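PDB 4B7C: probable oxidoreductase, which probably catalyses NADP-dependent oxidation or reduction of a still undefined substrate, as a member of the medium-chain dehydrogenase/reductase superfamily. Local coordinates for residues A137-L142 / M281-R286. Residues are numbered along the deposited sequence; the frame is centred on the assembly and turned at random.
Sequences AYFALL and MDYAQR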
loop_
_atom_site.group_PDB
_atom_site.type_symbol
_atom_site.label_atom_id
_atom_site.label_comp_id
_atom_site.label_asym_id
_atom_site.label_seq_id
_atom_site.Cartn_x
_atom_site.Cartn_y
_atom_site.Cartn_z
ATOM N N ALA B 137 14.051 -6.753 -10.794
ATOM C CA ALA B 137 13.243 -6.126 -11.845
ATOM C C ALA B 137 12.227 -7.109 -12.382
ATOM O O ALA B 137 11.045 -6.800 -12.515
ATOM C CB ALA B 137 14.134 -5.605 -12.987
ATOM N N TYR B 138 12.709 -8.297 -12.710
ATOM C CA TYR B 138 11.895 -9.333 -13.335
ATOM C C TYR B 138 10.704 -9.729 -12.460
ATOM O O TYR B 138 9.546 -9.658 -12.894
ATOM C CB TYR B 138 12.770 -10.561 -13.602
ATOM C CG TYR B 138 12.099 -11.666 -14.363
ATOM C CD1 TYR B 138 12.135 -11.697 -15.758
ATOM C CD2 TYR B 138 11.462 -12.713 -13.698
ATOM C CE1 TYR B 138 11.528 -12.719 -16.459
ATOM C CE2 TYR B 138 10.856 -13.746 -14.398
ATOM C CZ TYR B 138 10.891 -13.740 -15.778
ATOM O OH TYR B 138 10.304 -14.763 -16.480
ATOM N N PHE B 139 10.987 -10.131 -11.229
ATOM C CA PHE B 139 9.920 -10.627 -10.353
ATOM C C PHE B 139 9.040 -9.503 -9.792
ATOM O O PHE B 139 7.826 -9.643 -9.734
ATOM C CB PHE B 139 10.476 -11.537 -9.255
ATOM C CG PHE B 139 10.965 -12.850 -9.784
ATOM C CD1 PHE B 139 10.071 -13.771 -10.287
ATOM C CD2 PHE B 139 12.315 -13.139 -9.826
ATOM C CE1 PHE B 139 10.515 -14.970 -10.817
ATOM C CE2 PHE B 139 12.768 -14.334 -10.363
ATOM C CZ PHE B 139 11.869 -15.249 -10.856
ATOM N N ALA B 140 9.649 -8.394 -9.418
ATOM C CA ALA B 140 8.893 -7.246 -8.891
ATOM C C ALA B 140 7.909 -6.718 -9.928
ATOM O O ALA B 140 6.721 -6.547 -9.643
ATOM C CB ALA B 140 9.831 -6.158 -8.423
ATOM N N LEU B 141 8.384 -6.512 -11.155
ATOM C CA LEU B 141 7.510 -6.008 -12.216
ATOM C C LEU B 141 6.432 -7.003 -12.575
ATOM O O LEU B 141 5.253 -6.681 -12.558
ATOM C CB LEU B 141 8.297 -5.640 -13.489
ATOM C CG LEU B 141 7.423 -5.102 -14.636
ATOM C CD1 LEU B 141 6.828 -3.752 -14.238
ATOM C CD2 LEU B 141 8.198 -4.973 -15.947
ATOM N N LEU B 142 6.840 -8.217 -12.900
ATOM C CA LEU B 142 5.917 -9.201 -13.466
ATOM C C LEU B 142 4.988 -9.863 -12.448
ATOM O O LEU B 142 3.811 -10.097 -12.734
ATOM C CB LEU B 142 6.685 -10.276 -14.241
ATOM C CG LEU B 142 7.532 -9.767 -15.419
ATOM C CD1 LEU B 142 8.297 -10.921 -16.068
ATOM C CD2 LEU B 142 6.672 -9.026 -16.436
ATOM N N MET B 281 14.873 -12.350 -2.893
ATOM C CA MET B 281 15.174 -13.681 -2.340
ATOM C C MET B 281 13.938 -14.542 -2.093
ATOM O O MET B 281 14.028 -15.767 -2.069
ATOM C CB MET B 281 15.975 -13.561 -1.055
ATOM C CG MET B 281 15.067 -13.331 0.224
ATOM S SD MET B 281 15.635 -12.339 1.695
ATOM C CE MET B 281 16.475 -13.605 2.655
ATOM N N ASP B 282 12.784 -13.900 -1.932
ATOM C CA ASP B 282 11.521 -14.636 -1.791
ATOM C C ASP B 282 11.207 -15.454 -3.045
ATOM O O ASP B 282 10.377 -16.360 -3.003
ATOM C CB ASP B 282 10.342 -13.696 -1.490
ATOM C CG ASP B 282 10.405 -13.089 -0.098
ATOM O OD1 ASP B 282 11.239 -13.522 0.712
ATOM O OD2 ASP B 282 9.615 -12.173 0.188
ATOM N N TYR B 283 11.847 -15.108 -4.159
ATOM C CA TYR B 283 11.600 -15.771 -5.447
ATOM C C TYR B 283 12.691 -16.786 -5.846
ATOM O O TYR B 283 12.697 -17.271 -6.974
ATOM C CB TYR B 283 11.433 -14.716 -6.554
ATOM C CG TYR B 283 10.181 -13.889 -6.421
ATOM C CD1 TYR B 283 10.156 -12.767 -5.598
ATOM C CD2 TYR B 283 9.010 -14.244 -7.074
ATOM C CE1 TYR B 283 9.005 -11.998 -5.456
ATOM C CE2 TYR B 283 7.858 -13.486 -6.926
ATOM C CZ TYR B 283 7.871 -12.361 -6.103
ATOM O OH TYR B 283 6.743 -11.578 -5.968
ATOM N N ALA B 284 13.558 -17.132 -4.900
ATOM C CA ALA B 284 14.710 -18.015 -5.146
ATOM C C ALA B 284 14.357 -19.285 -5.916
ATOM O O ALA B 284 15.076 -19.669 -6.824
ATOM C CB ALA B 284 15.427 -18.372 -3.841
ATOM N N GLN B 285 13.243 -19.908 -5.564
ATOM C CA GLN B 285 12.818 -21.147 -6.216
ATOM C C GLN B 285 12.503 -20.980 -7.701
ATOM O O GLN B 285 12.482 -21.951 -8.443
ATOM C CB GLN B 285 11.600 -21.723 -5.501
ATOM C CG GLN B 285 11.123 -23.099 -5.984
ATOM C CD GLN B 285 10.001 -23.709 -5.159
ATOM O OE1 GLN B 285 9.804 -23.384 -3.984
ATOM N NE2 GLN B 285 9.274 -24.623 -5.777
ATOM N N ARG B 286 12.225 -19.751 -8.104
ATOM C CA ARG B 286 11.848 -19.459 -9.485
ATOM C C ARG B 286 12.991 -18.834 -10.281
ATOM O O ARG B 286 12.816 -18.504 -11.442
ATOM C CB ARG B 286 10.610 -18.566 -9.511
ATOM C CG ARG B 286 9.354 -19.294 -9.042
ATOM C CD ARG B 286 8.208 -18.335 -8.764
ATOM N NE ARG B 286 7.753 -17.657 -9.983
ATOM C CZ ARG B 286 6.768 -16.757 -10.059
ATOM N NH1 ARG B 286 6.089 -16.385 -8.978
ATOM N NH2 ARG B 286 6.453 -16.221 -11.232
#
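Phe-139 and Tyr-283 form an offset aromatic pair that joins helix 132-145 to the loop linking strand 274-277, the last strand of the parallel Rossmann sheet within this chain, to helix 287-299. The ring planes lie 16° from parallel, with centroids 4.8 Å apart, but the two side chains run in opposite directions, so the rings barely overlap. Each ring instead receives the other's methylene: Phe-139 CB sits over the centre of the Tyr-283 face, 3.7 Å from its centroid, and Tyr-283 CB lies over Phe-139 nearer the rim, two reciprocal CH-pi contacts. Between the two rings the closest atoms are Phe-139 CD1 and Tyr-283 CD2, 3.4 Å apart. Phe-139 holds CG beside its backbone N (chi1 -70°), which lays the ring along Tyr-283 and brings its far end to Arg-286. Tyr-138 puts its ring edge, through CD2, over the centre of the opposite Phe-139 face. Arg-286 O meets Phe-139 CZ near the ring plane at 3.4 Å, and Arg-286 CB packs on the same CZ at 3.8 Å. The guanidinium stands at 78° to the ring, presenting a face to CE1 rather than stacking. The chemistry is therefore apolar and dispersive between the rings, with polar ties at the margin: a hydrogen bond to Asp-143 OD2 fixes the Tyr-283 hydroxyl, while the long ion pair of Arg-286 NH1 with Asp-143 OD1 probably adds only a weak electrostatic term.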